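Local coordinates for WbbM protein (Klebsiella pneumoniae, PDB 6U4B), which acts as a trimeric, bifunctional O-antigen polymerase, probably carrying two glycosyltransferase activities on a single chain, at residues Pro296-Ala301 with Asn330-Ile335; Asn321-His326 with Thr409-Asp414; Gly149-Leu154 with Glu274-Glu279. All coordinates share one frame; numbering follows the deposited sequence.

Contact 1 (Pro296-Ala301 with Asn330-Ile335); sequences PVFDSA and NKNYDI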
ATOM      1  N   PRO A 296     -31.265   6.955  10.256  1.00 59.93           N
ATOM      2  CA  PRO A 296     -29.859   7.253  10.544  1.00 56.54           C
ATOM      3  C   PRO A 296     -29.245   6.187  11.439  1.00 57.39           C
ATOM      4  O   PRO A 296     -29.910   5.609  12.302  1.00 59.63           O
ATOM      5  CB  PRO A 296     -29.923   8.612  11.252  1.00 55.97           C
ATOM      6  CG  PRO A 296     -31.222   9.212  10.809  1.00 56.76           C
ATOM      7  CD  PRO A 296     -32.162   8.055  10.649  1.00 58.77           C
ATOM      8  N   VAL A 297     -27.958   5.920  11.214  1.00 52.24           N
ATOM      9  CA  VAL A 297     -27.237   4.936  12.011  1.00 57.01           C
ATOM     10  C   VAL A 297     -26.420   5.575  13.130  1.00 58.92           C
ATOM     11  O   VAL A 297     -26.101   4.892  14.115  1.00 63.53           O
ATOM     12  CB  VAL A 297     -26.333   4.056  11.123  1.00 62.28           C
ATOM     13  CG1 VAL A 297     -27.179   3.093  10.310  1.00 67.70           C
ATOM     14  CG2 VAL A 297     -25.487   4.919  10.209  1.00 61.13           C
ATOM     15  N   PHE A 298     -26.068   6.851  13.008  1.00 56.44           N
ATOM     16  CA  PHE A 298     -25.478   7.617  14.093  1.00 60.87           C
ATOM     17  C   PHE A 298     -26.470   8.673  14.560  1.00 62.97           C
ATOM     18  O   PHE A 298     -27.403   9.037  13.839  1.00 64.23           O
ATOM     19  CB  PHE A 298     -24.176   8.300  13.661  1.00 58.82           C
ATOM     20  CG  PHE A 298     -23.184   7.379  13.014  1.00 58.03           C
ATOM     21  CD1 PHE A 298     -22.236   6.715  13.773  1.00 59.92           C
ATOM     22  CD2 PHE A 298     -23.185   7.196  11.641  1.00 53.43           C
ATOM     23  CE1 PHE A 298     -21.315   5.874  13.175  1.00 59.29           C
ATOM     24  CE2 PHE A 298     -22.269   6.358  11.038  1.00 52.60           C
ATOM     25  CZ  PHE A 298     -21.333   5.696  11.805  1.00 55.79           C
ATOM     26  N   ASP A 299     -26.256   9.170  15.779  1.00 68.22           N
ATOM     27  CA  ASP A 299     -27.047  10.304  16.242  1.00 75.29           C
ATOM     28  C   ASP A 299     -26.732  11.562  15.443  1.00 77.64           C
ATOM     29  O   ASP A 299     -27.630  12.367  15.174  1.00 80.40           O
ATOM     30  CB  ASP A 299     -26.806  10.552  17.730  1.00 81.04           C
ATOM     31  CG  ASP A 299     -27.554  11.766  18.243  1.00 85.49           C
ATOM     32  OD1 ASP A 299     -28.777  11.660  18.473  1.00 84.31           O
ATOM     33  OD2 ASP A 299     -26.920  12.832  18.405  1.00 87.42           O
ATOM     34  N   SER A 300     -25.471  11.748  15.060  1.00 78.77           N
ATOM     35  CA  SER A 300     -25.071  12.861  14.212  1.00 79.58           C
ATOM     36  C   SER A 300     -23.981  12.371  13.272  1.00 72.18           C
ATOM     37  O   SER A 300     -22.975  11.817  13.726  1.00 72.12           O
ATOM     38  CB  SER A 300     -24.569  14.047  15.039  1.00 87.26           C
ATOM     39  OG  SER A 300     -23.357  13.727  15.698  1.00 93.37           O
ATOM     40  N   ALA A 301     -24.183  12.570  11.972  1.00 65.08           N
ATOM     41  CA  ALA A 301     -23.228  12.101  10.979  1.00 59.94           C
ATOM     42  C   ALA A 301     -23.392  12.914   9.704  1.00 58.48           C
ATOM     43  O   ALA A 301     -24.301  13.738   9.578  1.00 60.55           O
ATOM     44  CB  ALA A 301     -23.408  10.608  10.693  1.00 54.74           C
ATOM     45  N   ASN A 330     -13.219  13.113  14.080  1.00 66.63           N
ATOM     46  CA  ASN A 330     -14.233  13.476  15.059  1.00 68.68           C
ATOM     47  C   ASN A 330     -15.627  13.600  14.454  1.00 66.92           C
ATOM     48  O   ASN A 330     -16.525  14.146  15.103  1.00 70.23           O
ATOM     49  CB  ASN A 330     -13.846  14.784  15.754  1.00 71.33           C
ATOM     50  CG  ASN A 330     -12.731  14.598  16.764  1.00 76.15           C
ATOM     51  OD1 ASN A 330     -12.216  13.493  16.943  1.00 77.09           O
ATOM     52  ND2 ASN A 330     -12.348  15.681  17.429  1.00 79.71           N
ATOM     53  N   LYS A 331     -15.828  13.110  13.233  1.00 62.06           N
ATOM     54  CA  LYS A 331     -17.136  13.094  12.599  1.00 60.16           C
ATOM     55  C   LYS A 331     -17.507  11.666  12.223  1.00 59.98           C
ATOM     56  O   LYS A 331     -16.646  10.793  12.082  1.00 57.62           O
ATOM     57  CB  LYS A 331     -17.171  13.978  11.344  1.00 56.18           C
ATOM     58  CG  LYS A 331     -16.990  15.463  11.603  1.00 57.37           C
ATOM     59  CD  LYS A 331     -17.113  16.248  10.306  1.00 56.93           C
ATOM     60  CE  LYS A 331     -16.718  17.704  10.497  1.00 61.10           C
ATOM     61  NZ  LYS A 331     -16.730  18.451   9.210  1.00 60.86           N
ATOM     62  N   ASN A 332     -18.807  11.440  12.067  1.00 57.63           N
ATOM     63  CA  ASN A 332     -19.338  10.177  11.583  1.00 51.39           C
ATOM     64  C   ASN A 332     -19.857  10.359  10.164  1.00 48.92           C
ATOM     65  O   ASN A 332     -20.285  11.450   9.777  1.00 47.85           O
ATOM     66  CB  ASN A 332     -20.454   9.660  12.490  1.00 51.56           C
ATOM     67  CG  ASN A 332     -19.982   9.410  13.904  1.00 54.85           C
ATOM     68  OD1 ASN A 332     -18.825   9.055  14.130  1.00 56.38           O
ATOM     69  ND2 ASN A 332     -20.876   9.597  14.869  1.00 56.68           N
ATOM     70  N   TYR A 333     -19.806   9.283   9.382  1.00 48.17           N
ATOM     71  CA  TYR A 333     -20.166   9.335   7.970  1.00 46.09           C
ATOM     72  C   TYR A 333     -21.121   8.194   7.657  1.00 48.18           C
ATOM     73  O   TYR A 333     -20.762   7.019   7.799  1.00 45.65           O
ATOM     74  CB  TYR A 333     -18.917   9.277   7.084  1.00 43.46           C
ATOM     75  CG  TYR A 333     -18.024  10.491   7.244  1.00 44.09           C
ATOM     76  CD1 TYR A 333     -18.046  11.524   6.315  1.00 44.39           C
ATOM     77  CD2 TYR A 333     -17.169  10.609   8.336  1.00 41.58           C
ATOM     78  CE1 TYR A 333     -17.234  12.636   6.464  1.00 47.68           C
ATOM     79  CE2 TYR A 333     -16.360  11.717   8.495  1.00 44.94           C
ATOM     80  CZ  TYR A 333     -16.394  12.726   7.556  1.00 48.63           C
ATOM     81  OH  TYR A 333     -15.583  13.827   7.715  1.00 46.61           O
ATOM     82  N   ASP A 334     -22.330   8.548   7.231  1.00 48.36           N
ATOM     83  CA  ASP A 334     -23.428   7.617   6.972  1.00 41.64           C
ATOM     84  C   ASP A 334     -23.589   7.522   5.457  1.00 42.41           C
ATOM     85  O   ASP A 334     -24.312   8.309   4.844  1.00 43.04           O
ATOM     86  CB  ASP A 334     -24.704   8.109   7.663  1.00 42.65           C
ATOM     87  CG  ASP A 334     -25.889   7.163   7.493  1.00 42.81           C
ATOM     88  OD1 ASP A 334     -25.802   6.179   6.728  1.00 40.16           O
ATOM     89  OD2 ASP A 334     -26.926   7.417   8.141  1.00 42.85           O
ATOM     90  N   ILE A 335     -22.905   6.554   4.853  1.00 40.17           N
ATOM     91  CA  ILE A 335     -22.898   6.387   3.406  1.00 39.97           C
ATOM     92  C   ILE A 335     -23.955   5.362   3.028  1.00 45.46           C
ATOM     93  O   ILE A 335     -23.993   4.259   3.588  1.00 43.02           O
ATOM     94  CB  ILE A 335     -21.511   5.959   2.897  1.00 37.63           C
ATOM     95  CG1 ILE A 335     -20.432   6.919   3.403  1.00 40.63           C
ATOM     96  CG2 ILE A 335     -21.505   5.903   1.381  1.00 32.98           C
ATOM     97  CD1 ILE A 335     -19.038   6.596   2.901  1.00 37.40           C
TER
HETATM   98  O   HOH W   1     -26.589   8.568  10.458  1.00 45.13           O
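N332 lays its side chain over one face of the F298 ring, and this stacking is the heart of the contact. N332 CB sits 3.6 Å from the ring centroid, only 12° off the ring normal, a CH-pi contact over the middle of the face. Beyond CB the amide continues across the same face towards CD1, its plane tilted 25° from the ring, so the flat groups are stacked rather than set on edge. At the edge of the ring, near its plane, lies D334 CB.

The single direct hydrogen bond runs from N332 ND2 to S300 O at 3.3 Å. It is noticeably bent, and the oxygen lies tilted out of the amide plane, consistent with an amide that also lies over F298. One ordered water makes the second polar bridge: it accepts from F298 N and donates to D334 OD2, which it approaches to 2.6 Å. D334 carries its CG anti to the backbone N (chi1 -178°), which brings the carboxylate out over the loop. The same carboxylate is also held by R363 through OD1 and by Y399 through OD2, which probably offsets much of its charge.

Van der Waals contacts fill in around these bonds. A301 CB packs 3.6 Å from N332 CB and also lies against D334 CB, while V297 CG2 comes within 3.5 Å of D334 CG, a methyl meeting a polar group.

Here the loop 296-301 runs into strand 302-309, which pairs in parallel with strand 333-340: through the backbone, N332 bonds to V302, and D334 to both V302 and V304. With helix 313-325 between them, the two strands form a beta-alpha-beta crossover, consistent with the Rossmann-like start of a family 8 glycosyltransferase domain.

Contact 2 (Asn321-His326 with Thr409-Asp414); sequences NSIIRH and TVVKAD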
ATOM      1  N   ASN A 321     -13.507   5.353  -1.003  1.00 37.51           N
ATOM      2  CA  ASN A 321     -12.174   5.389  -0.417  1.00 41.85           C
ATOM      3  C   ASN A 321     -11.674   6.824  -0.279  1.00 42.97           C
ATOM      4  O   ASN A 321     -11.045   7.172   0.727  1.00 37.39           O
ATOM      5  CB  ASN A 321     -11.207   4.555  -1.252  1.00 44.41           C
ATOM      6  CG  ASN A 321     -10.325   3.672  -0.399  1.00 50.60           C
ATOM      7  OD1 ASN A 321     -10.625   3.427   0.769  1.00 54.46           O
ATOM      8  ND2 ASN A 321      -9.233   3.186  -0.977  1.00 50.78           N
ATOM      9  N   SER A 322     -11.965   7.678  -1.266  1.00 36.06           N
ATOM     10  CA  SER A 322     -11.561   9.077  -1.157  1.00 41.17           C
ATOM     11  C   SER A 322     -12.300   9.773  -0.021  1.00 44.46           C
ATOM     12  O   SER A 322     -11.726  10.628   0.665  1.00 43.00           O
ATOM     13  CB  SER A 322     -11.795   9.811  -2.483  1.00 40.82           C
ATOM     14  OG  SER A 322     -13.143  10.239  -2.628  1.00 37.14           O
ATOM     15  N   ILE A 323     -13.569   9.421   0.194  1.00 41.72           N
ATOM     16  CA  ILE A 323     -14.321  10.000   1.303  1.00 41.39           C
ATOM     17  C   ILE A 323     -13.697   9.592   2.632  1.00 46.19           C
ATOM     18  O   ILE A 323     -13.548  10.413   3.546  1.00 51.89           O
ATOM     19  CB  ILE A 323     -15.801   9.586   1.219  1.00 41.76           C
ATOM     20  CG1 ILE A 323     -16.444  10.154  -0.048  1.00 43.78           C
ATOM     21  CG2 ILE A 323     -16.557  10.045   2.460  1.00 38.69           C
ATOM     22  CD1 ILE A 323     -17.865   9.694  -0.273  1.00 44.11           C
ATOM     23  N   ILE A 324     -13.313   8.319   2.756  1.00 45.17           N
ATOM     24  CA  ILE A 324     -12.684   7.838   3.985  1.00 44.84           C
ATOM     25  C   ILE A 324     -11.348   8.532   4.217  1.00 45.48           C
ATOM     26  O   ILE A 324     -11.013   8.908   5.349  1.00 44.27           O
ATOM     27  CB  ILE A 324     -12.517   6.309   3.936  1.00 47.15           C
ATOM     28  CG1 ILE A 324     -13.884   5.622   3.958  1.00 48.84           C
ATOM     29  CG2 ILE A 324     -11.639   5.830   5.084  1.00 47.53           C
ATOM     30  CD1 ILE A 324     -13.808   4.127   3.819  1.00 51.87           C
ATOM     31  N   ARG A 325     -10.560   8.709   3.156  1.00 50.26           N
ATOM     32  CA  ARG A 325      -9.209   9.236   3.331  1.00 55.27           C
ATOM     33  C   ARG A 325      -9.213  10.695   3.767  1.00 50.74           C
ATOM     34  O   ARG A 325      -8.266  11.146   4.418  1.00 47.07           O
ATOM     35  CB  ARG A 325      -8.411   9.063   2.045  1.00 64.68           C
ATOM     36  CG  ARG A 325      -8.120   7.604   1.703  1.00 77.96           C
ATOM     37  CD  ARG A 325      -7.286   7.465   0.441  1.00 86.51           C
ATOM     38  NE  ARG A 325      -5.901   7.870   0.653  1.00 91.66           N
ATOM     39  CZ  ARG A 325      -5.425   9.082   0.383  1.00 92.99           C
ATOM     40  NH1 ARG A 325      -4.148   9.358   0.610  1.00 94.82           N
ATOM     41  NH2 ARG A 325      -6.223  10.017  -0.114  1.00 90.18           N
ATOM     42  N   HIS A 326     -10.274  11.434   3.447  1.00 49.83           N
ATOM     43  CA  HIS A 326     -10.413  12.832   3.830  1.00 50.96           C
ATOM     44  C   HIS A 326     -11.441  13.030   4.938  1.00 54.03           C
ATOM     45  O   HIS A 326     -11.871  14.161   5.180  1.00 56.97           O
ATOM     46  CB  HIS A 326     -10.773  13.680   2.607  1.00 50.96           C
ATOM     47  CG  HIS A 326      -9.697  13.717   1.566  1.00 51.73           C
ATOM     48  ND1 HIS A 326      -8.636  14.597   1.623  1.00 53.05           N
ATOM     49  CD2 HIS A 326      -9.513  12.978   0.446  1.00 51.28           C
ATOM     50  CE1 HIS A 326      -7.849  14.402   0.581  1.00 52.42           C
ATOM     51  NE2 HIS A 326      -8.357  13.425  -0.148  1.00 54.58           N
ATOM     52  N   THR A 409     -16.703  10.350  -9.329  1.00 37.29           N
ATOM     53  CA  THR A 409     -15.979  11.438  -8.689  1.00 40.86           C
ATOM     54  C   THR A 409     -14.990  10.871  -7.678  1.00 41.22           C
ATOM     55  O   THR A 409     -15.068   9.706  -7.284  1.00 41.69           O
ATOM     56  CB  THR A 409     -16.927  12.409  -7.969  1.00 38.05           C
ATOM     57  OG1 THR A 409     -17.562  11.729  -6.879  1.00 34.47           O
ATOM     58  CG2 THR A 409     -17.995  12.946  -8.921  1.00 37.36           C
ATOM     59  N   VAL A 410     -14.050  11.720  -7.264  1.00 36.09           N
ATOM     60  CA  VAL A 410     -13.266  11.521  -6.052  1.00 36.95           C
ATOM     61  C   VAL A 410     -13.211  12.856  -5.324  1.00 35.83           C
ATOM     62  O   VAL A 410     -13.137  13.914  -5.958  1.00 35.56           O
ATOM     63  CB  VAL A 410     -11.837  10.994  -6.333  1.00 42.73           C
ATOM     64  CG1 VAL A 410     -11.874   9.600  -6.950  1.00 43.78           C
ATOM     65  CG2 VAL A 410     -11.051  11.957  -7.213  1.00 41.64           C
ATOM     66  N   VAL A 411     -13.266  12.812  -3.998  1.00 33.19           N
ATOM     67  CA  VAL A 411     -13.193  14.026  -3.196  1.00 33.78           C
ATOM     68  C   VAL A 411     -11.753  14.243  -2.758  1.00 36.26           C
ATOM     69  O   VAL A 411     -10.970  13.297  -2.609  1.00 34.31           O
ATOM     70  CB  VAL A 411     -14.145  13.976  -1.982  1.00 30.85           C
ATOM     71  CG1 VAL A 411     -15.569  13.690  -2.442  1.00 33.55           C
ATOM     72  CG2 VAL A 411     -13.680  12.941  -0.977  1.00 33.54           C
ATOM     73  N   LYS A 412     -11.395  15.514  -2.575  1.00 41.03           N
ATOM     74  CA  LYS A 412     -10.096  15.901  -2.038  1.00 45.60           C
ATOM     75  C   LYS A 412     -10.232  16.615  -0.702  1.00 47.74           C
ATOM     76  O   LYS A 412      -9.268  17.237  -0.239  1.00 48.00           O
ATOM     77  CB  LYS A 412      -9.348  16.794  -3.033  1.00 46.99           C
ATOM     78  CG  LYS A 412      -9.282  16.240  -4.448  1.00 54.74           C
ATOM     79  CD  LYS A 412      -8.232  15.150  -4.575  1.00 57.11           C
ATOM     80  CE  LYS A 412      -6.834  15.720  -4.414  1.00 58.80           C
ATOM     81  NZ  LYS A 412      -5.788  14.705  -4.709  1.00 58.56           N
ATOM     82  N   ALA A 413     -11.403  16.544  -0.072  1.00 44.51           N
ATOM     83  CA  ALA A 413     -11.662  17.282   1.153  1.00 43.17           C
ATOM     84  C   ALA A 413     -12.760  16.580   1.937  1.00 42.57           C
ATOM     85  O   ALA A 413     -13.431  15.672   1.440  1.00 40.21           O
ATOM     86  CB  ALA A 413     -12.053  18.736   0.858  1.00 42.81           C
ATOM     87  N   ASP A 414     -12.930  17.013   3.182  1.00 44.34           N
ATOM     88  CA  ASP A 414     -13.982  16.487   4.040  1.00 44.48           C
ATOM     89  C   ASP A 414     -15.345  16.894   3.488  1.00 47.69           C
ATOM     90  O   ASP A 414     -15.640  18.088   3.369  1.00 47.89           O
ATOM     91  CB  ASP A 414     -13.788  17.009   5.464  1.00 48.76           C
ATOM     92  CG  ASP A 414     -14.852  16.517   6.430  1.00 53.49           C
ATOM     93  OD1 ASP A 414     -15.658  15.637   6.059  1.00 56.21           O
ATOM     94  OD2 ASP A 414     -14.878  17.020   7.573  1.00 57.31           O
TER
HETATM   95  O   HOH W   2     -14.749  13.224   3.179  1.00 43.20           O
HETATM   96  O   HOH W   3      -8.531  11.939  -2.704  1.00 42.19           O
HETATM   97  O   HOH W   4      -5.921  13.690  -1.622  1.00 64.73           O
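S322 OG is gripped twice: V411 N donates to it at 2.9 Å in a nearly straight bond (168°), and OG is also hydrogen-bonded to L319 O one turn back in the helix. This ties the end of helix 313-325 to strand 409-411 of the family 8 glycosyltransferase domain, just past D406 and D408, the aspartates of a DxD-type motif that bind magnesium. Locally the helix and strand run almost parallel, 7° apart. The S322 hydroxyl lies between its backbone N and carbonyl carbon (chi1 82°), which turns it to the strand, and V411 CG2 presses against it at 3.2 Å.

H326, the first residue to leave the helical conformation, has the largest share of the buried surface of any single residue. Its imidazole lies flat against the K412-A413 peptide: K412 C stands 3.4 Å above the ring plane, over the centre, with A413 N nearer the rim. Two waters meet the ring in its plane. One lies 3.0 Å from H326 NE2 and donates to V411 O; the other is weakly bonded to H326 NE2 and K412 NZ. The K412 ammonium itself has a salt bridge to D578.

Farther along, D414 CA makes a CA-H...O contact with H326 O at 3.3 Å, and a third water donates both to I323 O and, at 3.3 Å, to A413 O.

Contact 3 (Gly149-Leu154 with Glu274-Glu279); sequences GIDILL and ELKVKE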
ATOM      1  N   GLY A 149     -61.089 -13.554  23.899  1.00 95.23           N
ATOM      2  CA  GLY A 149     -60.949 -14.750  24.713  1.00 91.68           C
ATOM      3  C   GLY A 149     -60.467 -15.949  23.925  1.00 85.97           C
ATOM      4  O   GLY A 149     -60.792 -17.091  24.261  1.00 86.54           O
ATOM      5  N   ILE A 150     -59.684 -15.700  22.880  1.00 77.83           N
ATOM      6  CA  ILE A 150     -59.234 -16.742  21.967  1.00 70.31           C
ATOM      7  C   ILE A 150     -57.809 -17.136  22.321  1.00 66.11           C
ATOM      8  O   ILE A 150     -56.997 -16.306  22.743  1.00 65.47           O
ATOM      9  CB  ILE A 150     -59.339 -16.268  20.501  1.00 67.48           C
ATOM     10  CG1 ILE A 150     -60.713 -15.652  20.237  1.00 67.00           C
ATOM     11  CG2 ILE A 150     -59.098 -17.425  19.538  1.00 66.07           C
ATOM     12  CD1 ILE A 150     -61.869 -16.607  20.485  1.00 62.30           C
ATOM     13  N   ASP A 151     -57.503 -18.422  22.151  1.00 64.05           N
ATOM     14  CA  ASP A 151     -56.153 -18.920  22.387  1.00 66.52           C
ATOM     15  C   ASP A 151     -55.276 -18.815  21.143  1.00 65.30           C
ATOM     16  O   ASP A 151     -54.138 -18.342  21.219  1.00 65.32           O
ATOM     17  CB  ASP A 151     -56.198 -20.372  22.870  1.00 70.37           C
ATOM     18  CG  ASP A 151     -56.896 -20.525  24.208  1.00 75.62           C
ATOM     19  OD1 ASP A 151     -57.993 -21.120  24.245  1.00 76.53           O
ATOM     20  OD2 ASP A 151     -56.348 -20.043  25.226  1.00 78.75           O
ATOM     21  N   ILE A 152     -55.791 -19.251  19.994  1.00 65.16           N
ATOM     22  CA  ILE A 152     -55.034 -19.279  18.747  1.00 61.72           C
ATOM     23  C   ILE A 152     -55.930 -18.791  17.618  1.00 57.88           C
ATOM     24  O   ILE A 152     -57.069 -19.250  17.485  1.00 54.52           O
ATOM     25  CB  ILE A 152     -54.502 -20.689  18.421  1.00 60.05           C
ATOM     26  CG1 ILE A 152     -53.526 -21.170  19.495  1.00 65.79           C
ATOM     27  CG2 ILE A 152     -53.830 -20.707  17.052  1.00 54.85           C
ATOM     28  CD1 ILE A 152     -53.038 -22.580  19.274  1.00 67.19           C
ATOM     29  N   LEU A 153     -55.411 -17.875  16.801  1.00 56.87           N
ATOM     30  CA  LEU A 153     -56.064 -17.438  15.575  1.00 56.92           C
ATOM     31  C   LEU A 153     -55.181 -17.815  14.396  1.00 57.93           C
ATOM     32  O   LEU A 153     -53.951 -17.756  14.493  1.00 58.00           O
ATOM     33  CB  LEU A 153     -56.329 -15.925  15.580  1.00 55.31           C
ATOM     34  CG  LEU A 153     -57.119 -15.338  16.756  1.00 63.33           C
ATOM     35  CD1 LEU A 153     -56.209 -14.992  17.930  1.00 65.37           C
ATOM     36  CD2 LEU A 153     -57.902 -14.119  16.306  1.00 68.06           C
ATOM     37  N   LEU A 154     -55.809 -18.203  13.284  1.00 57.03           N
ATOM     38  CA  LEU A 154     -55.063 -18.684  12.124  1.00 56.72           C
ATOM     39  C   LEU A 154     -56.001 -18.812  10.924  1.00 49.32           C
ATOM     40  O   LEU A 154     -57.216 -18.652  11.079  1.00 49.85           O
ATOM     41  CB  LEU A 154     -54.363 -20.013  12.451  1.00 60.99           C
ATOM     42  CG  LEU A 154     -55.092 -21.335  12.695  1.00 64.04           C
ATOM     43  CD1 LEU A 154     -54.061 -22.438  12.897  1.00 59.75           C
ATOM     44  CD2 LEU A 154     -55.999 -21.255  13.897  1.00 66.25           C
ATOM     45  N   GLU A 274     -59.411 -27.969  26.635  1.00100.04           N
ATOM     46  CA  GLU A 274     -59.951 -26.819  25.931  1.00106.69           C
ATOM     47  C   GLU A 274     -58.928 -26.247  24.954  1.00104.36           C
ATOM     48  O   GLU A 274     -57.716 -26.355  25.152  1.00110.02           O
ATOM     49  CB  GLU A 274     -60.374 -25.734  26.926  1.00118.48           C
ATOM     50  CG  GLU A 274     -59.272 -25.307  27.899  1.00128.65           C
ATOM     51  CD  GLU A 274     -58.290 -24.306  27.303  1.00134.49           C
ATOM     52  OE1 GLU A 274     -58.646 -23.634  26.311  1.00135.88           O
ATOM     53  OE2 GLU A 274     -57.160 -24.196  27.827  1.00136.68           O
ATOM     54  N   LEU A 275     -59.439 -25.642  23.886  1.00 92.21           N
ATOM     55  CA  LEU A 275     -58.668 -24.722  23.059  1.00 82.57           C
ATOM     56  C   LEU A 275     -59.620 -23.966  22.143  1.00 78.62           C
ATOM     57  O   LEU A 275     -60.355 -24.577  21.360  1.00 75.82           O
ATOM     58  CB  LEU A 275     -57.600 -25.442  22.235  1.00 76.44           C
ATOM     59  CG  LEU A 275     -56.462 -24.502  21.825  1.00 70.86           C
ATOM     60  CD1 LEU A 275     -55.799 -23.908  23.064  1.00 68.27           C
ATOM     61  CD2 LEU A 275     -55.440 -25.212  20.956  1.00 66.71           C
ATOM     62  N   LYS A 276     -59.627 -22.640  22.245  1.00 76.08           N
ATOM     63  CA  LYS A 276     -60.524 -21.799  21.464  1.00 75.28           C
ATOM     64  C   LYS A 276     -59.765 -21.275  20.249  1.00 69.39           C
ATOM     65  O   LYS A 276     -58.820 -20.492  20.383  1.00 68.46           O
ATOM     66  CB  LYS A 276     -61.086 -20.669  22.322  1.00 76.89           C
ATOM     67  CG  LYS A 276     -61.982 -21.189  23.434  1.00 78.67           C
ATOM     68  CD  LYS A 276     -62.601 -20.074  24.252  1.00 82.43           C
ATOM     69  CE  LYS A 276     -63.748 -20.611  25.093  1.00 88.92           C
ATOM     70  NZ  LYS A 276     -63.407 -21.916  25.731  1.00 91.49           N
ATOM     71  N   VAL A 277     -60.181 -21.723  19.069  1.00 71.51           N
ATOM     72  CA  VAL A 277     -59.533 -21.404  17.805  1.00 69.20           C
ATOM     73  C   VAL A 277     -60.495 -20.564  16.977  1.00 71.50           C
ATOM     74  O   VAL A 277     -61.682 -20.899  16.864  1.00 76.44           O
ATOM     75  CB  VAL A 277     -59.130 -22.687  17.055  1.00 71.79           C
ATOM     76  CG1 VAL A 277     -58.809 -22.385  15.605  1.00 72.52           C
ATOM     77  CG2 VAL A 277     -57.952 -23.361  17.746  1.00 71.05           C
ATOM     78  N   LYS A 278     -59.994 -19.467  16.412  1.00 68.30           N
ATOM     79  CA  LYS A 278     -60.785 -18.609  15.536  1.00 68.47           C
ATOM     80  C   LYS A 278     -60.122 -18.587  14.166  1.00 62.12           C
ATOM     81  O   LYS A 278     -59.030 -18.029  14.007  1.00 59.29           O
ATOM     82  CB  LYS A 278     -60.923 -17.197  16.105  1.00 73.38           C
ATOM     83  CG  LYS A 278     -61.902 -16.324  15.328  1.00 77.45           C
ATOM     84  CD  LYS A 278     -61.988 -14.905  15.884  1.00 83.71           C
ATOM     85  CE  LYS A 278     -62.733 -14.861  17.209  1.00 87.37           C
ATOM     86  NZ  LYS A 278     -62.954 -13.458  17.667  1.00 89.16           N
ATOM     87  N   GLU A 279     -60.777 -19.198  13.183  1.00 57.12           N
ATOM     88  CA  GLU A 279     -60.264 -19.220  11.822  1.00 62.89           C
ATOM     89  C   GLU A 279     -60.646 -17.934  11.100  1.00 64.85           C
ATOM     90  O   GLU A 279     -61.812 -17.527  11.111  1.00 64.74           O
ATOM     91  CB  GLU A 279     -60.798 -20.436  11.066  1.00 64.62           C
ATOM     92  CG  GLU A 279     -60.229 -21.758  11.555  1.00 65.05           C
ATOM     93  CD  GLU A 279     -60.824 -22.958  10.843  1.00 69.56           C
ATOM     94  OE1 GLU A 279     -60.562 -24.098  11.280  1.00 68.59           O
ATOM     95  OE2 GLU A 279     -61.553 -22.765   9.848  1.00 73.38           O
TER
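Residues 152-154 and 277-279 run side by side as parallel beta strands, their axes 4.9 Å apart at closest and 16° from exact alignment, with I152, L153 and L154 opposite V277, K278 and E279. They are the starts of strands 152-159 and 277-285, neighbours in the mixed sheet of the N-terminal domain, which carries the DUF4422 family sequence. K278 N donates to I152 O, and a weaker bond returns from L154 N to K278 O. Just ahead of the strands K276 O accepts two adjacent N-H groups, D151 N at 3.0 Å and I152 N at 3.3 Å.

The D151 carboxylate closes this end of the ladder: OD1 takes K276 N on its anti lone pair at 3.0 Å, almost straight (170°), while OD2 forms a salt bridge to R219. One buried aspartate thus holds a backbone N-H with one oxygen and an arginine with the other. L275 CD1 packs against D151 CB, and its other methyl, CD2, touches I152 CD1.

On the L153 and K278 face, the lysine chain crosses I150 at about a right angle, CE 3.7 Å from I150 CG1, and bends at chi3 to deliver NZ to C146 O. The opposite face carries I152, L154 and V277. Helices 220-240 and 253-272 cover parts of it, I222 meeting I152, and F262 and I266 meeting L154. L154 has CG between its backbone N and carbonyl carbon (chi1 69°), and from there CD2 is pressed tightly against V277 CG1, at 3.5 Å.

From the N terminus, contact 3 closes first, joining 149-154 to 274-279 across 119 mainly helical residues before either other contact begins. Contact 1 opens at 296, contact 2 at 321, contact 1 closes at 330-335 and contact 2 at 409-414, so these two cross. Contact 1 ties the loop leading into strand 302-309 to strand 333-340; contact 2 ties the end of helix 313-325 to strand 409-411. They touch directly: K331 NZ makes a salt bridge to D414 OD2, and Y333 OH probably a hydrogen bond to D414 OD1. Contact 3 stands apart in the N-terminal domain, its centre about 47 Å from that of contact 1 and 59 Å from that of contact 2.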